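Local coordinates for protein V-type ATPase 116 kDa subunit (Meiothermus ruber, PDB 3RRK) that probably forms part of the stator of a rotary, proton-pumping V-type ATPase, as the cytoplasmic N-terminal domain of its subunit I, at residues A[47-50]-A[51-54]; A[55-58]-A[59-63]; A[248-251]-A[252-256]; A[277-281]-A[282-286]. All blocks are in the same frame, centred on the assembly; numbering follows the deposited sequence.

Contact 1 of 4, residues A[47-50]-A[51-54]; sequences DELG and EYRL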
# COMPACT_ATOMS: atom_id res chain seq x y z
N ASP A 47 -1.23 41.31 3.69
CA ASP A 47 -0.56 41.63 4.95
C ASP A 47 -1.38 41.32 6.20
O ASP A 47 -0.87 40.74 7.16
CB ASP A 47 -0.23 43.13 5.01
CG ASP A 47 0.83 43.54 4.02
OD1 ASP A 47 1.70 42.70 3.70
OD2 ASP A 47 0.80 44.70 3.58
N GLU A 48 -2.63 41.74 6.20
CA GLU A 48 -3.43 41.78 7.42
C GLU A 48 -4.13 40.47 7.72
O GLU A 48 -5.05 40.42 8.53
CB GLU A 48 -4.44 42.93 7.36
CG GLU A 48 -5.22 42.99 6.06
CD GLU A 48 -5.57 44.41 5.63
OE1 GLU A 48 -4.97 45.37 6.16
OE2 GLU A 48 -6.45 44.57 4.76
N LEU A 49 -3.68 39.40 7.06
CA LEU A 49 -4.23 38.07 7.26
C LEU A 49 -3.38 37.27 8.23
O LEU A 49 -3.83 36.26 8.77
CB LEU A 49 -4.35 37.34 5.93
CG LEU A 49 -5.22 38.12 4.95
CD1 LEU A 49 -5.14 37.57 3.52
CD2 LEU A 49 -6.66 38.16 5.45
N GLY A 50 -2.15 37.73 8.45
CA GLY A 50 -1.24 37.10 9.39
C GLY A 50 -1.90 36.75 10.72
O GLY A 50 -1.66 35.69 11.28
N GLU A 51 -2.75 37.65 11.20
CA GLU A 51 -3.49 37.44 12.44
C GLU A 51 -4.33 36.15 12.45
O GLU A 51 -4.60 35.60 13.51
CB GLU A 51 -4.40 38.65 12.70
CG GLU A 51 -5.64 38.34 13.51
CD GLU A 51 -6.72 39.38 13.30
OE1 GLU A 51 -6.65 40.12 12.30
OE2 GLU A 51 -7.64 39.45 14.14
N TYR A 52 -4.74 35.68 11.28
CA TYR A 52 -5.55 34.46 11.20
C TYR A 52 -4.68 33.19 11.12
O TYR A 52 -5.11 32.15 10.63
CB TYR A 52 -6.53 34.56 10.03
CG TYR A 52 -7.48 35.72 10.19
CD1 TYR A 52 -8.60 35.62 11.00
CD2 TYR A 52 -7.24 36.93 9.54
CE1 TYR A 52 -9.47 36.69 11.16
CE2 TYR A 52 -8.11 38.00 9.69
CZ TYR A 52 -9.22 37.88 10.51
OH TYR A 52 -10.09 38.94 10.67
N ARG A 53 -3.45 33.31 11.62
CA ARG A 53 -2.47 32.24 11.69
C ARG A 53 -2.90 31.21 12.73
O ARG A 53 -3.24 31.58 13.86
CB ARG A 53 -1.14 32.87 12.11
CG ARG A 53 0.04 31.95 12.26
CD ARG A 53 1.16 32.70 12.98
NE ARG A 53 2.49 32.12 12.76
CZ ARG A 53 3.02 31.16 13.50
NH1 ARG A 53 2.34 30.63 14.51
NH2 ARG A 53 4.24 30.71 13.23
N LEU A 54 -2.90 29.93 12.36
CA LEU A 54 -3.31 28.86 13.26
C LEU A 54 -2.48 28.82 14.54
O LEU A 54 -1.25 28.94 14.47
CB LEU A 54 -3.18 27.50 12.57
CG LEU A 54 -4.06 27.19 11.36
CD1 LEU A 54 -3.71 25.85 10.80
CD2 LEU A 54 -5.52 27.23 11.75

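Contact 2 of 4, residues A[55-58]-A[59-63]; sequences SPTE and EAELK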
# COMPACT_ATOMS: atom_id res chain seq x y z
N SER A 55 -3.13 28.62 15.69
CA SER A 55 -2.41 28.45 16.96
C SER A 55 -1.75 27.08 17.05
O SER A 55 -2.14 26.15 16.35
CB SER A 55 -3.33 28.68 18.17
OG SER A 55 -4.35 27.70 18.27
N PRO A 56 -0.73 26.94 17.91
CA PRO A 56 -0.13 25.61 18.10
C PRO A 56 -1.22 24.60 18.33
O PRO A 56 -1.20 23.50 17.79
CB PRO A 56 0.70 25.79 19.37
CG PRO A 56 1.10 27.25 19.34
CD PRO A 56 0.01 28.00 18.62
N THR A 57 -2.22 25.01 19.10
CA THR A 57 -3.38 24.17 19.36
C THR A 57 -4.16 23.79 18.10
O THR A 57 -4.51 22.62 17.92
CB THR A 57 -4.27 24.81 20.42
OG1 THR A 57 -3.59 24.76 21.68
CG2 THR A 57 -5.58 24.07 20.53
N GLU A 58 -4.43 24.75 17.23
CA GLU A 58 -5.13 24.44 15.98
C GLU A 58 -4.29 23.60 15.00
O GLU A 58 -4.82 22.75 14.27
CB GLU A 58 -5.64 25.71 15.32
CG GLU A 58 -6.85 26.30 16.01
CD GLU A 58 -6.83 27.82 16.04
OE1 GLU A 58 -5.75 28.42 15.82
OE2 GLU A 58 -7.90 28.41 16.30
N GLU A 59 -2.98 23.84 14.97
CA GLU A 59 -2.09 23.02 14.16
C GLU A 59 -2.11 21.56 14.62
O GLU A 59 -2.02 20.64 13.80
CB GLU A 59 -0.68 23.61 14.13
CG GLU A 59 -0.48 24.58 12.97
CD GLU A 59 0.58 25.63 13.26
OE1 GLU A 59 1.56 25.30 13.96
OE2 GLU A 59 0.43 26.79 12.78
N ALA A 60 -2.26 21.35 15.92
CA ALA A 60 -2.31 19.99 16.41
C ALA A 60 -3.63 19.31 16.02
O ALA A 60 -3.66 18.11 15.72
CB ALA A 60 -2.11 19.98 17.88
N GLU A 61 -4.71 20.07 16.01
CA GLU A 61 -5.98 19.54 15.51
C GLU A 61 -5.89 19.16 14.03
O GLU A 61 -6.34 18.08 13.63
CB GLU A 61 -7.12 20.54 15.75
CG GLU A 61 -7.39 20.87 17.24
CD GLU A 61 -8.23 22.13 17.47
OE1 GLU A 61 -8.75 22.72 16.50
OE2 GLU A 61 -8.35 22.54 18.65
N LEU A 62 -5.28 20.03 13.22
CA LEU A 62 -5.08 19.74 11.81
C LEU A 62 -4.33 18.42 11.67
O LEU A 62 -4.78 17.55 10.92
CB LEU A 62 -4.33 20.88 11.11
CG LEU A 62 -3.84 20.64 9.67
CD1 LEU A 62 -4.94 20.08 8.75
CD2 LEU A 62 -3.22 21.92 9.05
N LYS A 63 -3.22 18.26 12.39
CA LYS A 63 -2.43 17.05 12.27
C LYS A 63 -3.27 15.82 12.62
O LYS A 63 -3.18 14.81 11.94
CB LYS A 63 -1.17 17.09 13.14
CG LYS A 63 -0.11 18.10 12.71
CD LYS A 63 0.73 17.62 11.53
CE LYS A 63 2.00 16.89 11.98
NZ LYS A 63 2.85 16.44 10.83

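Contact 3 of 4, residues A[248-251]-A[252-256]; sequences EVAR and LSRES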
# COMPACT_ATOMS: atom_id res chain seq x y z
N GLU A 248 -12.74 -12.45 8.64
CA GLU A 248 -12.48 -11.35 9.56
C GLU A 248 -12.57 -10.00 8.83
O GLU A 248 -13.12 -9.04 9.36
CB GLU A 248 -11.08 -11.52 10.14
CG GLU A 248 -11.00 -12.56 11.22
CD GLU A 248 -11.53 -12.03 12.54
OE1 GLU A 248 -10.84 -11.17 13.15
OE2 GLU A 248 -12.63 -12.48 12.95
N VAL A 249 -12.00 -9.95 7.64
CA VAL A 249 -12.05 -8.75 6.84
C VAL A 249 -13.50 -8.40 6.46
O VAL A 249 -13.94 -7.26 6.62
CB VAL A 249 -11.12 -8.86 5.61
CG1 VAL A 249 -11.26 -7.63 4.72
CG2 VAL A 249 -9.66 -9.03 6.06
N ALA A 250 -14.25 -9.39 5.97
CA ALA A 250 -15.68 -9.21 5.70
C ALA A 250 -16.40 -8.68 6.93
O ALA A 250 -17.13 -7.70 6.86
CB ALA A 250 -16.32 -10.51 5.24
N ARG A 251 -16.19 -9.33 8.06
CA ARG A 251 -16.81 -8.90 9.31
C ARG A 251 -16.47 -7.44 9.63
O ARG A 251 -17.31 -6.69 10.12
CB ARG A 251 -16.42 -9.83 10.44
CG ARG A 251 -16.93 -9.44 11.81
CD ARG A 251 -16.59 -10.51 12.84
NE ARG A 251 -17.16 -11.81 12.48
CZ ARG A 251 -16.45 -12.89 12.17
NH1 ARG A 251 -15.12 -12.86 12.18
NH2 ARG A 251 -17.08 -14.02 11.85
N LEU A 252 -15.26 -7.02 9.32
CA LEU A 252 -14.87 -5.65 9.62
C LEU A 252 -15.58 -4.67 8.66
O LEU A 252 -15.96 -3.57 9.06
CB LEU A 252 -13.35 -5.49 9.54
CG LEU A 252 -12.79 -4.14 9.97
CD1 LEU A 252 -13.19 -3.85 11.40
CD2 LEU A 252 -11.28 -4.07 9.82
N SER A 253 -15.78 -5.10 7.42
CA SER A 253 -16.51 -4.31 6.45
C SER A 253 -17.98 -4.10 6.88
O SER A 253 -18.50 -2.99 6.92
CB SER A 253 -16.47 -4.99 5.09
OG SER A 253 -16.90 -4.09 4.08
N ARG A 254 -18.65 -5.19 7.21
CA ARG A 254 -20.03 -5.10 7.63
C ARG A 254 -20.18 -4.26 8.90
O ARG A 254 -21.11 -3.47 9.03
CB ARG A 254 -20.63 -6.49 7.82
CG ARG A 254 -20.65 -7.33 6.56
CD ARG A 254 -21.52 -8.58 6.71
NE ARG A 254 -20.98 -9.46 7.74
CZ ARG A 254 -20.12 -10.45 7.50
NH1 ARG A 254 -19.69 -10.68 6.27
NH2 ARG A 254 -19.68 -11.20 8.51
N GLU A 255 -19.26 -4.41 9.84
CA GLU A 255 -19.40 -3.72 11.11
C GLU A 255 -19.04 -2.24 11.00
O GLU A 255 -19.60 -1.41 11.71
CB GLU A 255 -18.51 -4.36 12.16
CG GLU A 255 -18.90 -5.77 12.57
CD GLU A 255 -17.86 -6.42 13.47
OE1 GLU A 255 -16.69 -5.92 13.50
OE2 GLU A 255 -18.21 -7.42 14.15
N SER A 256 -18.11 -1.93 10.12
CA SER A 256 -17.45 -0.63 10.18
C SER A 256 -17.23 0.08 8.84
O SER A 256 -16.75 1.22 8.82
CB SER A 256 -16.10 -0.77 10.91
OG SER A 256 -16.29 -0.76 12.31

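Contact 4 of 4, residues A[277-281]-A[282-286]; sequences VADMA and AGKYG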
# COMPACT_ATOMS: atom_id res chain seq x y z
N VAL A 277 -7.68 28.30 6.06
CA VAL A 277 -7.31 29.32 7.02
C VAL A 277 -5.81 29.57 7.06
O VAL A 277 -5.36 30.72 7.06
CB VAL A 277 -7.79 28.93 8.42
CG1 VAL A 277 -7.35 29.97 9.44
CG2 VAL A 277 -9.30 28.76 8.42
N ALA A 278 -5.02 28.50 7.08
CA ALA A 278 -3.57 28.62 7.19
C ALA A 278 -2.95 29.24 5.94
O ALA A 278 -2.07 30.10 6.04
CB ALA A 278 -2.92 27.27 7.49
N ASP A 279 -3.42 28.80 4.77
CA ASP A 279 -2.91 29.31 3.50
C ASP A 279 -3.29 30.77 3.32
O ASP A 279 -2.47 31.60 2.96
CB ASP A 279 -3.47 28.49 2.34
CG ASP A 279 -3.06 27.03 2.40
OD1 ASP A 279 -2.15 26.69 3.19
OD2 ASP A 279 -3.65 26.24 1.64
N MET A 280 -4.56 31.07 3.58
CA MET A 280 -5.03 32.44 3.59
C MET A 280 -4.12 33.32 4.44
O MET A 280 -3.60 34.31 3.96
CB MET A 280 -6.45 32.48 4.11
CG MET A 280 -7.03 33.86 4.24
SD MET A 280 -8.71 33.72 4.85
CE MET A 280 -9.43 32.74 3.55
N ALA A 281 -3.94 32.95 5.70
CA ALA A 281 -3.09 33.71 6.62
C ALA A 281 -1.64 33.79 6.14
O ALA A 281 -0.89 34.66 6.57
CB ALA A 281 -3.15 33.12 8.03
N ALA A 282 -1.25 32.86 5.27
CA ALA A 282 0.11 32.82 4.76
C ALA A 282 0.27 33.68 3.50
O ALA A 282 1.26 33.57 2.78
CB ALA A 282 0.52 31.37 4.47
N GLY A 283 -0.72 34.53 3.25
CA GLY A 283 -0.74 35.37 2.07
C GLY A 283 -0.62 34.58 0.78
O GLY A 283 -0.09 35.07 -0.21
N LYS A 284 -1.14 33.36 0.79
CA LYS A 284 -1.06 32.48 -0.37
C LYS A 284 -2.13 32.86 -1.40
O LYS A 284 -2.29 32.20 -2.42
CB LYS A 284 -1.16 31.00 0.05
CG LYS A 284 -1.04 29.97 -1.08
CD LYS A 284 -1.38 28.55 -0.62
CE LYS A 284 -1.50 27.54 -1.78
NZ LYS A 284 -2.78 27.60 -2.56
N TYR A 285 -2.86 33.94 -1.14
CA TYR A 285 -3.83 34.43 -2.10
C TYR A 285 -3.71 35.93 -2.37
O TYR A 285 -3.47 36.73 -1.46
CB TYR A 285 -5.23 34.07 -1.64
CG TYR A 285 -5.48 32.60 -1.73
CD1 TYR A 285 -5.21 31.91 -2.90
CD2 TYR A 285 -5.96 31.88 -0.65
CE1 TYR A 285 -5.43 30.55 -3.01
CE2 TYR A 285 -6.18 30.52 -0.73
CZ TYR A 285 -5.92 29.86 -1.92
OH TYR A 285 -6.14 28.50 -2.02
N GLY A 286 -3.86 36.30 -3.64
CA GLY A 286 -3.73 37.69 -4.06
C GLY A 286 -4.95 38.54 -3.75
O GLY A 286 -4.82 39.69 -3.31

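Contact 1 of 4, residues A[47-50]-A[51-54]
Y52 turns the edge of its ring back against L49 in a tight turn of 3-10 character, and the two meet through both backbone and side chain. The amide of Y52 donates to L49 O (N to O 2.7 Å, N-H...O 154°) from above the carbonyl plane, and one residue on R53 N gives a weaker bond to G50 O. Y52 CG stands beside its own backbone N (chi1 -61°), which brings the ring back against L49: Y52 CD2 lies 3.6 Å from L49 O, the L49 CA sits at the ring edge in its plane, and L49 CD2 approaches Y52 CD2 at 4.3 Å. E51 CD lies 4.0 Å above the plane of the Y52 ring, offset toward its rim.

The solvent side is looser. E51 is otherwise exposed, and R53 runs outward as an extended chain. E48 turns its carboxylate away, where OE2 accepts from the backbone N of R45.

In the fold, this loop leads from strand 41-44 to helix 56-79. A tyrosine suits its place because the ring is long enough to lie along L49 and still rest on K16 and I18 of strand 15-21. With the ring cut back to a serine, L49 CD2 would probably lose its aromatic neighbour and a gap would open beside that strand. Further on, L54 packs on V277 and A278 of helix 224-281.

Contact 2 of 4, residues A[55-58]-A[59-63]
From S55 to L62 the chain takes up its first helical turns, with E59 N bonding to S55 O (2.8 Å, nearly straight at 170°), A60 N to P56 O, E61 N to T57 O and L62 N to E58 O. P56, which has no N-H to offer, suits the first helical position, where the helix asks for none, since the first turn has no preceding helical carbonyl to meet.

The E61 side chain lies back along the preceding turn, its CG 3.4 Å from T57 O. E61 OE2 lies 3.7 Å from the T57 methyl CG2, which points that way because it stands anti to the T57 backbone N. E61 OE1 reaches out to the hydroxyl of Y274 on helix 224-281. E58 OE2 stays 5.8 Å from E61 OE1; this separation, and the donors each carboxylate has (S55 for E58, Y274 for E61), should moderate their repulsion. A leucine in place of E61 is likely to leave the Y274 hydroxyl without this acceptor and so untie one polar link between the two helices.

At the start of the helix S55 and E58 grip each other: E58 N donates to S55 OG (3.1 Å), and S55 N donates to E58 OE1 (2.6 Å, 174°). The bend of the E58 chain at chi2 (142°) carries its carboxylate back to S55. This reciprocal pair is a capping box with S55 as N-cap, the classical way of satisfying amides at a helix N-terminus.

Contact 3 of 4, residues A[248-251]-A[252-256]
R251 and E255, one turn apart on the long helix 224-281, lie side by side and point the same way. Backbone hydrogen bonds make the frame: L252 N to E248 O, S253 N to V249 O, R254 N to A250 O and E255 N to R251 O. The bond to A250 is the straightest, with R254 N 3.0 Å from A250 O and an N-H...O angle of 170°.

Ionic contact is strongest within the earlier turn. R251 bends at chi3 (-59°) and carries NH1 to 2.6 Å from E248 OE2, a salt bridge in which the E248 carboxylate carbon, CD, lies at the guanidinium edge, in its plane. The E255 carboxylate lies instead against the aliphatic part of R251: E255 OE2 is 3.3 Å from R251 CG, but 4.8 Å from R251 NE, so the opposite charges are near without touching. E255 OE1 has a long, weak ion pair with R107 of helix 94-138.

Nonpolar and flat-group packing fills in the remainder. The R254 guanidinium lies over the preceding turn, with R254 NH2 3.8 Å from R251 CA, and R254 NH1 comes within 3.5 Å of A250 CB; the small alanine suits a place beneath so broad a group. V249 packs against L111 and R115, and L252 against R107, all of helix 94-138.

The chemistry thus sets V249 and L252 against the partner helix, with E255 at the margin reaching R107. On the flank R251 NE comes within 4.7 Å of R254 NH2; E248 probably offsets the charge of R251, easing this nearness, while E255 adds a further negative charge close by.

Contact 4 of 4, residues A[277-281]-A[282-286]
A Schellman motif closes the long helix 224-281, with D279 and M280 offering carbonyls to the amides of K284 and G283 as the chain turns away. K284 N reaches D279 O at 3.1 Å (N-H...O 157°), and G283 N reaches M280 O at 3.0 Å from above that carbonyl plane. D279 O takes a second donor, A282 N at 2.9 Å, and the two amides approach it from opposite faces, so one carbonyl oxygen gathers two N-H groups at the point where the regular ladder stops. G283 has positive phi (56°), a conformation readily adopted by glycine, and that is what reverses the chain here.

The side chains of D279 and K284 run alongside each other and point the same way. With CG of K284 anti to its backbone N (chi1 -178°), the chain stretches over D279: K284 CD lies 3.6 Å from D279 CB, and the lysine methylenes supply the apolar contact between these two positions. The last bend of the lysine leaves K284 NZ 4.5 Å from D279 OD2, beyond a salt bridge, although the opposite charges should still attract. A282 CB lies beside the carbonyls of A278 and D279, where alanine brings little bulk.

On the inner side M280 CA lies obliquely by the Y285 ring, 4.4 Å from Y285 CD2, and both residues rest against the sheet, M280 on I18 and A20 and Y285 on A20. This is the familiar Schellman ending with glycine at C-prime, here leading the chain through a short loop to strand 287-293.

From the N terminus, contact 1 folds the turn that follows strand 41-44, and contact 2 takes over at once as the start of helix 56-79; they adjoin at L54 and E59, in packing contact. Contact 3 lies far along the chain, midway down helix 224-281, with its nearest atoms about 28 Å from contact 1. Contact 4 ends that same helix and brings the chain back to contact 1, where A281 CB packs on L49 O and Y52 O. All four are local: none closes a long loop, nests in another or crosses it. Contacts 1 and 4 join the loop after strand 41-44 and the long helix to the four-stranded sheet, while contact 3 packs helix 224-281 on helix 94-138.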